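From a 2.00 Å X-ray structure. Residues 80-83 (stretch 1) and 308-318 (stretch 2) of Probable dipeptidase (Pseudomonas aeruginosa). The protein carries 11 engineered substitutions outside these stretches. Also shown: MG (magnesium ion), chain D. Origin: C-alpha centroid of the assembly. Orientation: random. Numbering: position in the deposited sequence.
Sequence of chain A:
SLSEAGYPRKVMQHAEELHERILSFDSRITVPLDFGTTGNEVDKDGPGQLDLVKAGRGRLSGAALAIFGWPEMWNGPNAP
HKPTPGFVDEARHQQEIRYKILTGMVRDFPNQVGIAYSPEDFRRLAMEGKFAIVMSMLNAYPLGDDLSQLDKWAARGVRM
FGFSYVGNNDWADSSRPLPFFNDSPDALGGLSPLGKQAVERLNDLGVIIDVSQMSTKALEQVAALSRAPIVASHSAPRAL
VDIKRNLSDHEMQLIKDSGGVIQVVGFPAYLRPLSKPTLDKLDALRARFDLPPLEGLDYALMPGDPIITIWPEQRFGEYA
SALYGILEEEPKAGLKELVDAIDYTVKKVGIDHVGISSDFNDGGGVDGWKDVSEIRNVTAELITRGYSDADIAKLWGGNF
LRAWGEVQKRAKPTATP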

# COMPACT_ATOMS: atom_id res chain seq x y z
N PRO A 80 17.99 6.73 16.07
CA PRO A 80 18.00 6.19 14.71
C PRO A 80 19.41 5.96 14.19
O PRO A 80 20.33 6.70 14.52
CB PRO A 80 17.28 7.27 13.90
CG PRO A 80 17.42 8.51 14.70
CD PRO A 80 17.39 8.07 16.14
N HIS A 81 19.56 4.93 13.37
CA HIS A 81 20.87 4.60 12.82
C HIS A 81 20.80 4.82 11.33
O HIS A 81 19.85 4.38 10.67
CB HIS A 81 21.23 3.15 13.18
CG HIS A 81 21.07 2.85 14.64
ND1 HIS A 81 22.09 3.02 15.55
CD2 HIS A 81 20.00 2.42 15.35
CE1 HIS A 81 21.66 2.70 16.75
NE2 HIS A 81 20.40 2.33 16.66
N LYS A 82 21.79 5.55 10.80
CA LYS A 82 21.88 5.71 9.37
C LYS A 82 22.24 4.38 8.73
O LYS A 82 22.94 3.56 9.34
CB LYS A 82 22.88 6.81 8.98
CG LYS A 82 22.21 8.16 8.88
CD LYS A 82 23.14 9.29 8.46
CE LYS A 82 22.51 10.60 8.86
NZ LYS A 82 22.68 11.68 7.86
N PRO A 83 21.69 4.13 7.53
CA PRO A 83 22.00 2.93 6.76
C PRO A 83 23.47 2.79 6.40
O PRO A 83 24.10 3.75 5.94
CB PRO A 83 21.20 3.12 5.47
CG PRO A 83 20.11 4.02 5.85
CD PRO A 83 20.70 4.97 6.84
N ILE A 308 18.39 18.05 5.86
CA ILE A 308 18.38 17.09 6.99
C ILE A 308 19.51 16.04 6.81
O ILE A 308 20.00 15.45 7.78
CB ILE A 308 16.96 16.45 7.19
CG1 ILE A 308 15.96 17.52 7.69
CG2 ILE A 308 17.03 15.24 8.12
CD1 ILE A 308 14.49 17.09 7.72
N THR A 309 20.01 15.87 5.59
CA THR A 309 21.10 14.89 5.40
C THR A 309 22.39 15.21 6.22
O THR A 309 23.15 14.28 6.55
CB THR A 309 21.50 14.70 3.91
OG1 THR A 309 22.39 13.57 3.80
CG2 THR A 309 22.19 15.96 3.34
N ILE A 310 22.60 16.48 6.55
CA ILE A 310 23.80 16.89 7.34
C ILE A 310 23.63 16.82 8.87
O ILE A 310 24.61 16.95 9.61
CB ILE A 310 24.38 18.29 6.94
CG1 ILE A 310 23.45 19.43 7.40
CG2 ILE A 310 24.54 18.37 5.43
CD1 ILE A 310 24.13 20.80 7.52
N TRP A 311 22.40 16.60 9.34
CA TRP A 311 22.11 16.48 10.77
C TRP A 311 22.73 15.25 11.45
O TRP A 311 22.72 14.13 10.91
CB TRP A 311 20.60 16.39 10.99
CG TRP A 311 19.84 17.65 10.73
CD1 TRP A 311 20.32 18.80 10.17
CD2 TRP A 311 18.45 17.89 11.01
NE1 TRP A 311 19.32 19.74 10.09
CE2 TRP A 311 18.17 19.21 10.62
CE3 TRP A 311 17.43 17.11 11.58
CZ2 TRP A 311 16.89 19.77 10.76
CZ3 TRP A 311 16.17 17.67 11.73
CH2 TRP A 311 15.91 18.98 11.32
N PRO A 312 23.22 15.42 12.69
CA PRO A 312 23.60 14.22 13.46
C PRO A 312 22.38 13.33 13.72
O PRO A 312 21.26 13.82 13.73
CB PRO A 312 24.17 14.78 14.78
CG PRO A 312 24.49 16.27 14.49
CD PRO A 312 23.45 16.68 13.44
N GLU A 313 22.58 12.02 13.89
CA GLU A 313 21.43 11.11 14.11
C GLU A 313 20.54 11.54 15.27
O GLU A 313 19.31 11.49 15.16
CB GLU A 313 21.89 9.66 14.28
CG GLU A 313 22.60 9.11 13.04
CD GLU A 313 23.29 7.76 13.28
OE1 GLU A 313 23.60 7.45 14.45
OE2 GLU A 313 23.53 7.01 12.30
N GLN A 314 21.17 11.99 16.36
CA GLN A 314 20.46 12.39 17.57
C GLN A 314 19.49 13.54 17.23
O GLN A 314 18.36 13.58 17.71
CB GLN A 314 21.48 12.81 18.64
CG GLN A 314 20.93 13.10 20.07
CD GLN A 314 19.98 14.30 20.16
OE1 GLN A 314 18.88 14.17 20.70
NE2 GLN A 314 20.39 15.45 19.63
N ARG A 315 19.94 14.46 16.37
CA ARG A 315 19.12 15.62 16.00
C ARG A 315 17.92 15.21 15.14
O ARG A 315 16.80 15.71 15.32
CB ARG A 315 19.98 16.67 15.26
CG ARG A 315 19.28 17.98 14.96
CD ARG A 315 20.28 18.97 14.33
NE ARG A 315 19.61 20.18 13.85
CZ ARG A 315 19.32 21.25 14.59
NH1 ARG A 315 19.63 21.27 15.88
NH2 ARG A 315 18.70 22.29 14.04
N PHE A 316 18.18 14.29 14.20
CA PHE A 316 17.13 13.72 13.37
C PHE A 316 16.09 13.01 14.23
O PHE A 316 14.88 13.27 14.10
CB PHE A 316 17.71 12.75 12.33
CG PHE A 316 16.66 12.10 11.49
CD1 PHE A 316 16.09 12.79 10.42
CD2 PHE A 316 16.21 10.82 11.78
CE1 PHE A 316 15.09 12.20 9.64
CE2 PHE A 316 15.21 10.22 11.01
CZ PHE A 316 14.66 10.91 9.94
N GLY A 317 16.56 12.11 15.11
CA GLY A 317 15.71 11.41 16.05
C GLY A 317 14.75 12.32 16.79
O GLY A 317 13.55 12.05 16.83
N GLU A 318 15.26 13.41 17.35
CA GLU A 318 14.44 14.37 18.08
C GLU A 318 13.37 15.04 17.23
O GLU A 318 12.21 15.16 17.63
CB GLU A 318 15.33 15.45 18.69
CG GLU A 318 15.69 15.19 20.13
CD GLU A 318 16.28 16.41 20.78
OE1 GLU A 318 17.39 16.30 21.37
OE2 GLU A 318 15.64 17.49 20.70
MG MG D . 16.64 18.73 22.38
O HOH W 1 20.59 13.04 9.02
O HOH W 2 23.00 11.43 5.11

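Three residues carry most of this contact: Glu-313 from the helix, with Pro-80 and Lys-82 from a short stretch that has no regular secondary structure. Together they account for most of the 346 Å² buried between two segments more than two hundred residues apart in sequence. The design is economical: a hydrogen bond from a loop amide to a glutamate, a small apolar seat, and a lysine reaching into a cluster of carbonyls and waters.

Glu-313 is the anchor. It stands in the first turn of the helix, just after Pro-312 at the N-cap position, and its CA-to-CB bond points toward the other stretch. With chi1 in m and chi2 in t, the side chain reaches across to the loop and places OE2 of Glu-313 2.7 Å from the backbone N of Lys-82. The N-H...O angle of 169° makes this hydrogen bond nearly straight. A carboxylate suits a loop amide that has no regular secondary structure to satisfy it, and a glutamate is long enough to reach that amide while its own CB packs 3.4 Å from the O of Pro-80. The same OE2 lies 3.4 Å from the CB of Lys-82, so the carboxylate sits snugly against the residue whose amide it accepts. The partnership is with the backbone of Lys-82; the ammonium group goes elsewhere.

Pro-80 supplies the apolar part. Its ring, in the C-gamma endo pucker, rests on the helix where Gly-317 leaves the surface bare: CG of Pro-80 comes 3.6 Å from CA of Gly-317, and these two residues also make the closest CA pair across the contact, at 5.9 Å. The glycine is readily understood here, because an ideal CB on it would lie 2.9 Å from CD of Pro-80, a clash. Beside this seat, CG of Pro-80 meets CD2 of Phe-316 at 3.9 Å, approaching the edge of the aromatic ring near its plane. Phe-316 is buried and offers the proline a firm hydrophobic border. The spacing is helical: Gly-317 N donates to Glu-313 O at 2.8 Å, so the anchor and the bare patch fall one turn apart.

Lys-82 works by reach. Its CA-to-CB bond points sideways, but chi2 and chi3 are both t, and the extended chain brings NZ to the 3-10 segment and the turn after it. There NZ lies 2.9 Å from the O of Thr-309. Two waters complete the setting. Water 1 accepts from NZ at 2.8 Å and donates to Ile-308 O at 2.8 Å and Trp-311 O at 3.0 Å; water 2 accepts from NZ at 2.8 Å and donates to Thr-309 OG1 at 2.6 Å. A long, flexible cation fits a site lined with carbonyl oxygens, where waters span the gaps the side chain does not close itself.

The rule is to fix a loop amide with a helix glutamate, seat a proline on a glycine, and let a lysine bridge the remainder through water.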